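Local coordinates for protein LipS lipolytic enzyme (Unidentified, PDB 4FBL) that probably hydrolyses ester bonds of lipid substrates, as a thermostable lipase of the alpha/beta-hydrolase superfamily, at residues L162-P176 / P193-T205. Sequence-based numbering, arbitrary orientation.
Sequences LAALAFNPDAPAELP and PVTPVPAIKHLIT
I200 packs between L162 and L165 at the apolar centre of this contact, its CG2 3.8 Å from L162 CG and its CD1 3.7 Å from L165 CB. Both segments belong to the insertion that follows strand 147-151 of the alpha/beta-hydrolase sheet, consistent with the cap that covers the active site in such lipases; the side chain of L203 lies about 7 Å from the bound spermidine. Helices 162-166 and 200-205 cross at 118° with their axes 9.0 Å apart. V197 fills the next layer: CG1, anti to the backbone N, is directed at A171 CB and L165 O. Outward, the K201 chain crosses that of F167 at about a right angle, CE 3.7 Å from F167 CE1. Bends at chi3 (67°) and chi4 (76°) fold it back, bringing NZ to P198 O, in the carbonyl plane, and to a water held by A166 O. A methionine in place of K201 would probably leave P198 O and that water without their donor. At the polar edge, strands 174-176 and 194-196 form a two-stranded antiparallel sheet, L175 N donating to T195 O (2.9 Å) and T195 N to L175 O (2.8 Å). Within the same strands, T195 OG1 donates to P176 O at 3.2 Å, from above the carbonyl plane.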
loop_
_atom_site.group_PDB
_atom_site.type_symbol
_atom_site.label_atom_id
_atom_site.label_comp_id
_atom_site.label_asym_id
_atom_site.label_seq_id
_atom_site.Cartn_x
_atom_site.Cartn_y
_atom_site.Cartn_z
ATOM N N LEU C 162 -6.843 4.637 -10.545
ATOM C CA LEU C 162 -5.472 4.072 -10.439
ATOM C C LEU C 162 -5.492 2.712 -9.677
ATOM O O LEU C 162 -4.916 1.728 -10.122
ATOM C CB LEU C 162 -4.616 5.062 -9.620
ATOM C CG LEU C 162 -3.157 4.803 -9.652
ATOM C CD1 LEU C 162 -2.522 5.228 -10.972
ATOM C CD2 LEU C 162 -2.651 5.555 -8.412
ATOM N N ALA C 163 -6.164 2.727 -8.520
ATOM C CA ALA C 163 -6.244 1.533 -7.629
ATOM C C ALA C 163 -6.841 0.350 -8.444
ATOM O O ALA C 163 -6.425 -0.804 -8.282
ATOM C CB ALA C 163 -7.063 1.906 -6.402
ATOM N N ALA C 164 -7.758 0.636 -9.389
ATOM C CA ALA C 164 -8.338 -0.445 -10.243
ATOM C C ALA C 164 -7.437 -0.972 -11.306
ATOM O O ALA C 164 -7.756 -2.000 -11.938
ATOM C CB ALA C 164 -9.722 -0.004 -10.917
ATOM N N LEU C 165 -6.283 -0.306 -11.508
ATOM C CA LEU C 165 -5.235 -0.861 -12.361
ATOM C C LEU C 165 -4.208 -1.698 -11.590
ATOM O O LEU C 165 -3.444 -2.495 -12.203
ATOM C CB LEU C 165 -4.530 0.274 -13.126
ATOM C CG LEU C 165 -5.517 1.011 -14.091
ATOM C CD1 LEU C 165 -5.059 2.481 -14.388
ATOM C CD2 LEU C 165 -5.760 0.161 -15.340
ATOM N N ALA C 166 -4.203 -1.594 -10.262
ATOM C CA ALA C 166 -3.115 -2.285 -9.494
ATOM C C ALA C 166 -3.071 -3.793 -9.679
ATOM O O ALA C 166 -2.005 -4.398 -9.970
ATOM C CB ALA C 166 -3.218 -1.889 -7.995
ATOM N N PHE C 167 -4.219 -4.471 -9.498
ATOM C CA PHE C 167 -4.221 -5.942 -9.668
ATOM C C PHE C 167 -5.236 -6.474 -10.678
ATOM O O PHE C 167 -5.837 -7.526 -10.457
ATOM C CB PHE C 167 -4.499 -6.640 -8.319
ATOM C CG PHE C 167 -3.417 -6.402 -7.305
ATOM C CD1 PHE C 167 -2.219 -7.091 -7.410
ATOM C CD2 PHE C 167 -3.576 -5.453 -6.317
ATOM C CE1 PHE C 167 -1.206 -6.903 -6.530
ATOM C CE2 PHE C 167 -2.525 -5.222 -5.394
ATOM C CZ PHE C 167 -1.344 -5.947 -5.497
ATOM N N ASN C 168 -5.404 -5.746 -11.765
ATOM C CA ASN C 168 -6.443 -5.967 -12.735
ATOM C C ASN C 168 -5.989 -7.001 -13.725
ATOM O O ASN C 168 -5.106 -6.714 -14.526
ATOM C CB ASN C 168 -6.693 -4.663 -13.474
ATOM C CG ASN C 168 -7.916 -4.726 -14.391
ATOM O OD1 ASN C 168 -8.227 -5.778 -14.956
ATOM N ND2 ASN C 168 -8.549 -3.594 -14.599
ATOM N N PRO C 169 -6.630 -8.194 -13.722
ATOM C CA PRO C 169 -6.241 -9.231 -14.690
ATOM C C PRO C 169 -6.583 -8.877 -16.147
ATOM O O PRO C 169 -6.045 -9.523 -17.025
ATOM C CB PRO C 169 -7.066 -10.452 -14.250
ATOM C CG PRO C 169 -8.283 -9.863 -13.591
ATOM C CD PRO C 169 -7.960 -8.457 -13.126
ATOM N N ASP C 170 -7.436 -7.872 -16.391
ATOM C CA ASP C 170 -7.809 -7.418 -17.767
ATOM C C ASP C 170 -7.220 -6.067 -18.204
ATOM O O ASP C 170 -7.693 -5.504 -19.167
ATOM C CB ASP C 170 -9.349 -7.229 -17.893
ATOM C CG ASP C 170 -10.140 -8.409 -17.317
ATOM O OD1 ASP C 170 -9.873 -9.548 -17.760
ATOM O OD2 ASP C 170 -11.008 -8.196 -16.409
ATOM N N ALA C 171 -6.262 -5.503 -17.484
ATOM C CA ALA C 171 -5.769 -4.156 -17.835
ATOM C C ALA C 171 -4.852 -4.215 -19.057
ATOM O O ALA C 171 -4.201 -5.212 -19.285
ATOM C CB ALA C 171 -5.039 -3.542 -16.656
ATOM N N PRO C 172 -4.791 -3.123 -19.837
ATOM C CA PRO C 172 -3.778 -2.984 -20.919
ATOM C C PRO C 172 -2.351 -3.025 -20.361
ATOM O O PRO C 172 -2.171 -2.702 -19.139
ATOM C CB PRO C 172 -4.019 -1.566 -21.440
ATOM C CG PRO C 172 -4.786 -0.863 -20.405
ATOM C CD PRO C 172 -5.597 -1.891 -19.648
ATOM N N ALA C 173 -1.321 -3.320 -21.176
ATOM C CA ALA C 173 0.050 -3.128 -20.639
ATOM C C ALA C 173 0.408 -1.648 -20.290
ATOM O O ALA C 173 1.149 -1.400 -19.343
ATOM C CB ALA C 173 1.096 -3.732 -21.536
ATOM N N GLU C 174 -0.100 -0.665 -21.037
ATOM C CA GLU C 174 0.334 0.721 -20.842
ATOM C C GLU C 174 -0.820 1.631 -20.875
ATOM O O GLU C 174 -1.818 1.323 -21.474
ATOM C CB GLU C 174 1.343 1.144 -21.932
ATOM C CG GLU C 174 2.635 0.433 -21.798
ATOM C CD GLU C 174 3.560 0.623 -22.999
ATOM O OE1 GLU C 174 3.108 1.142 -24.032
ATOM O OE2 GLU C 174 4.748 0.271 -22.901
ATOM N N LEU C 175 -0.700 2.730 -20.183
ATOM C CA LEU C 175 -1.649 3.808 -20.206
ATOM C C LEU C 175 -0.827 5.016 -20.697
ATOM O O LEU C 175 0.389 4.919 -20.715
ATOM C CB LEU C 175 -2.090 4.107 -18.763
ATOM C CG LEU C 175 -3.364 3.740 -17.972
ATOM C CD1 LEU C 175 -4.161 5.053 -17.511
ATOM C CD2 LEU C 175 -4.229 2.673 -18.673
ATOM N N PRO C 176 -1.496 6.100 -21.166
ATOM C CA PRO C 176 -1.036 7.494 -21.187
ATOM C C PRO C 176 -0.231 7.977 -19.962
ATOM O O PRO C 176 -0.532 7.622 -18.784
ATOM C CB PRO C 176 -2.349 8.245 -21.301
ATOM C CG PRO C 176 -3.125 7.302 -22.414
ATOM C CD PRO C 176 -2.478 5.899 -22.260
ATOM N N PRO C 193 6.466 8.530 -21.750
ATOM C CA PRO C 193 5.294 9.022 -22.403
ATOM C C PRO C 193 4.014 8.162 -22.074
ATOM O O PRO C 193 2.860 8.590 -22.378
ATOM C CB PRO C 193 5.676 8.927 -23.899
ATOM C CG PRO C 193 6.541 7.705 -23.978
ATOM C CD PRO C 193 7.403 7.888 -22.698
ATOM N N VAL C 194 4.255 7.011 -21.423
ATOM C CA VAL C 194 3.205 6.053 -21.019
ATOM C C VAL C 194 3.466 5.629 -19.527
ATOM O O VAL C 194 4.643 5.671 -19.019
ATOM C CB VAL C 194 3.182 4.783 -21.948
ATOM C CG1 VAL C 194 2.932 5.185 -23.425
ATOM C CG2 VAL C 194 4.503 3.939 -21.886
ATOM N N THR C 195 2.382 5.263 -18.836
ATOM C CA THR C 195 2.478 4.545 -17.534
ATOM C C THR C 195 2.388 3.012 -17.683
ATOM O O THR C 195 1.372 2.498 -18.198
ATOM C CB THR C 195 1.340 4.992 -16.713
ATOM O OG1 THR C 195 1.425 6.418 -16.592
ATOM C CG2 THR C 195 1.373 4.293 -15.324
ATOM N N PRO C 196 3.466 2.277 -17.343
ATOM C CA PRO C 196 3.428 0.815 -17.396
ATOM C C PRO C 196 2.583 0.279 -16.195
ATOM O O PRO C 196 2.932 0.429 -15.001
ATOM C CB PRO C 196 4.881 0.382 -17.168
ATOM C CG PRO C 196 5.638 1.621 -17.042
ATOM C CD PRO C 196 4.750 2.763 -16.797
ATOM N N VAL C 197 1.437 -0.275 -16.549
ATOM C CA VAL C 197 0.433 -0.774 -15.569
ATOM C C VAL C 197 0.962 -1.669 -14.440
ATOM O O VAL C 197 0.648 -1.410 -13.267
ATOM C CB VAL C 197 -0.762 -1.373 -16.348
ATOM C CG1 VAL C 197 -1.742 -2.156 -15.392
ATOM C CG2 VAL C 197 -1.492 -0.261 -16.938
ATOM N N PRO C 198 1.810 -2.653 -14.759
ATOM C CA PRO C 198 2.215 -3.484 -13.625
ATOM C C PRO C 198 2.999 -2.755 -12.519
ATOM O O PRO C 198 3.179 -3.368 -11.480
ATOM C CB PRO C 198 3.138 -4.536 -14.244
ATOM C CG PRO C 198 2.652 -4.606 -15.686
ATOM C CD PRO C 198 2.338 -3.188 -16.021
ATOM N N ALA C 199 3.528 -1.545 -12.792
ATOM C CA ALA C 199 4.456 -0.913 -11.840
ATOM C C ALA C 199 3.543 -0.188 -10.901
ATOM O O ALA C 199 3.980 0.193 -9.862
ATOM C CB ALA C 199 5.469 0.057 -12.523
ATOM N N ILE C 200 2.271 0.048 -11.279
ATOM C CA ILE C 200 1.342 0.862 -10.408
ATOM C C ILE C 200 1.149 0.370 -8.925
ATOM O O ILE C 200 1.063 1.186 -7.968
ATOM C CB ILE C 200 -0.085 1.033 -11.067
ATOM C CG1 ILE C 200 0.053 1.833 -12.440
ATOM C CG2 ILE C 200 -1.101 1.579 -10.052
ATOM C CD1 ILE C 200 -1.271 2.014 -13.266
ATOM N N LYS C 201 1.125 -0.941 -8.756
ATOM C CA LYS C 201 0.925 -1.510 -7.403
ATOM C C LYS C 201 2.082 -1.036 -6.414
ATOM O O LYS C 201 1.828 -0.645 -5.256
ATOM C CB LYS C 201 0.795 -3.037 -7.491
ATOM C CG LYS C 201 2.052 -3.779 -7.788
ATOM C CD LYS C 201 1.905 -5.315 -7.920
ATOM C CE LYS C 201 1.081 -5.717 -9.160
ATOM N NZ LYS C 201 1.843 -5.608 -10.472
ATOM N N HIS C 202 3.298 -0.957 -6.955
ATOM C CA HIS C 202 4.481 -0.462 -6.215
ATOM C C HIS C 202 4.444 0.984 -5.858
ATOM O O HIS C 202 4.942 1.352 -4.773
ATOM C CB HIS C 202 5.679 -0.829 -7.080
ATOM C CG HIS C 202 5.746 -2.307 -7.239
ATOM N ND1 HIS C 202 5.630 -2.974 -8.455
ATOM C CD2 HIS C 202 5.908 -3.263 -6.294
ATOM C CE1 HIS C 202 5.702 -4.280 -8.248
ATOM N NE2 HIS C 202 5.897 -4.481 -6.939
ATOM N N LEU C 203 3.884 1.848 -6.717
ATOM C CA LEU C 203 3.687 3.209 -6.301
ATOM C C LEU C 203 2.819 3.299 -5.081
ATOM O O LEU C 203 3.084 4.089 -4.124
ATOM C CB LEU C 203 3.081 4.050 -7.431
ATOM C CG LEU C 203 2.557 5.477 -7.165
ATOM C CD1 LEU C 203 3.573 6.486 -6.721
ATOM C CD2 LEU C 203 1.785 6.119 -8.398
ATOM N N ILE C 204 1.705 2.571 -5.085
ATOM C CA ILE C 204 0.716 2.690 -3.978
ATOM C C ILE C 204 1.354 2.087 -2.670
ATOM O O ILE C 204 1.162 2.641 -1.584
ATOM C CB ILE C 204 -0.615 1.888 -4.354
ATOM C CG1 ILE C 204 -1.475 2.725 -5.340
ATOM C CG2 ILE C 204 -1.455 1.684 -3.115
ATOM C CD1 ILE C 204 -2.488 1.924 -6.205
ATOM N N THR C 205 2.124 1.020 -2.821
ATOM C CA THR C 205 2.751 0.324 -1.681
ATOM C C THR C 205 3.694 1.318 -0.939
ATOM O O THR C 205 3.598 1.551 0.309
ATOM C CB THR C 205 3.600 -0.943 -2.113
ATOM O OG1 THR C 205 2.742 -1.967 -2.682
ATOM C CG2 THR C 205 4.324 -1.541 -0.869
HETATM O O HOH W 1 0.122 -2.768 -10.780
HETATM O O HOH W 2 -0.588 -6.439 -11.559
#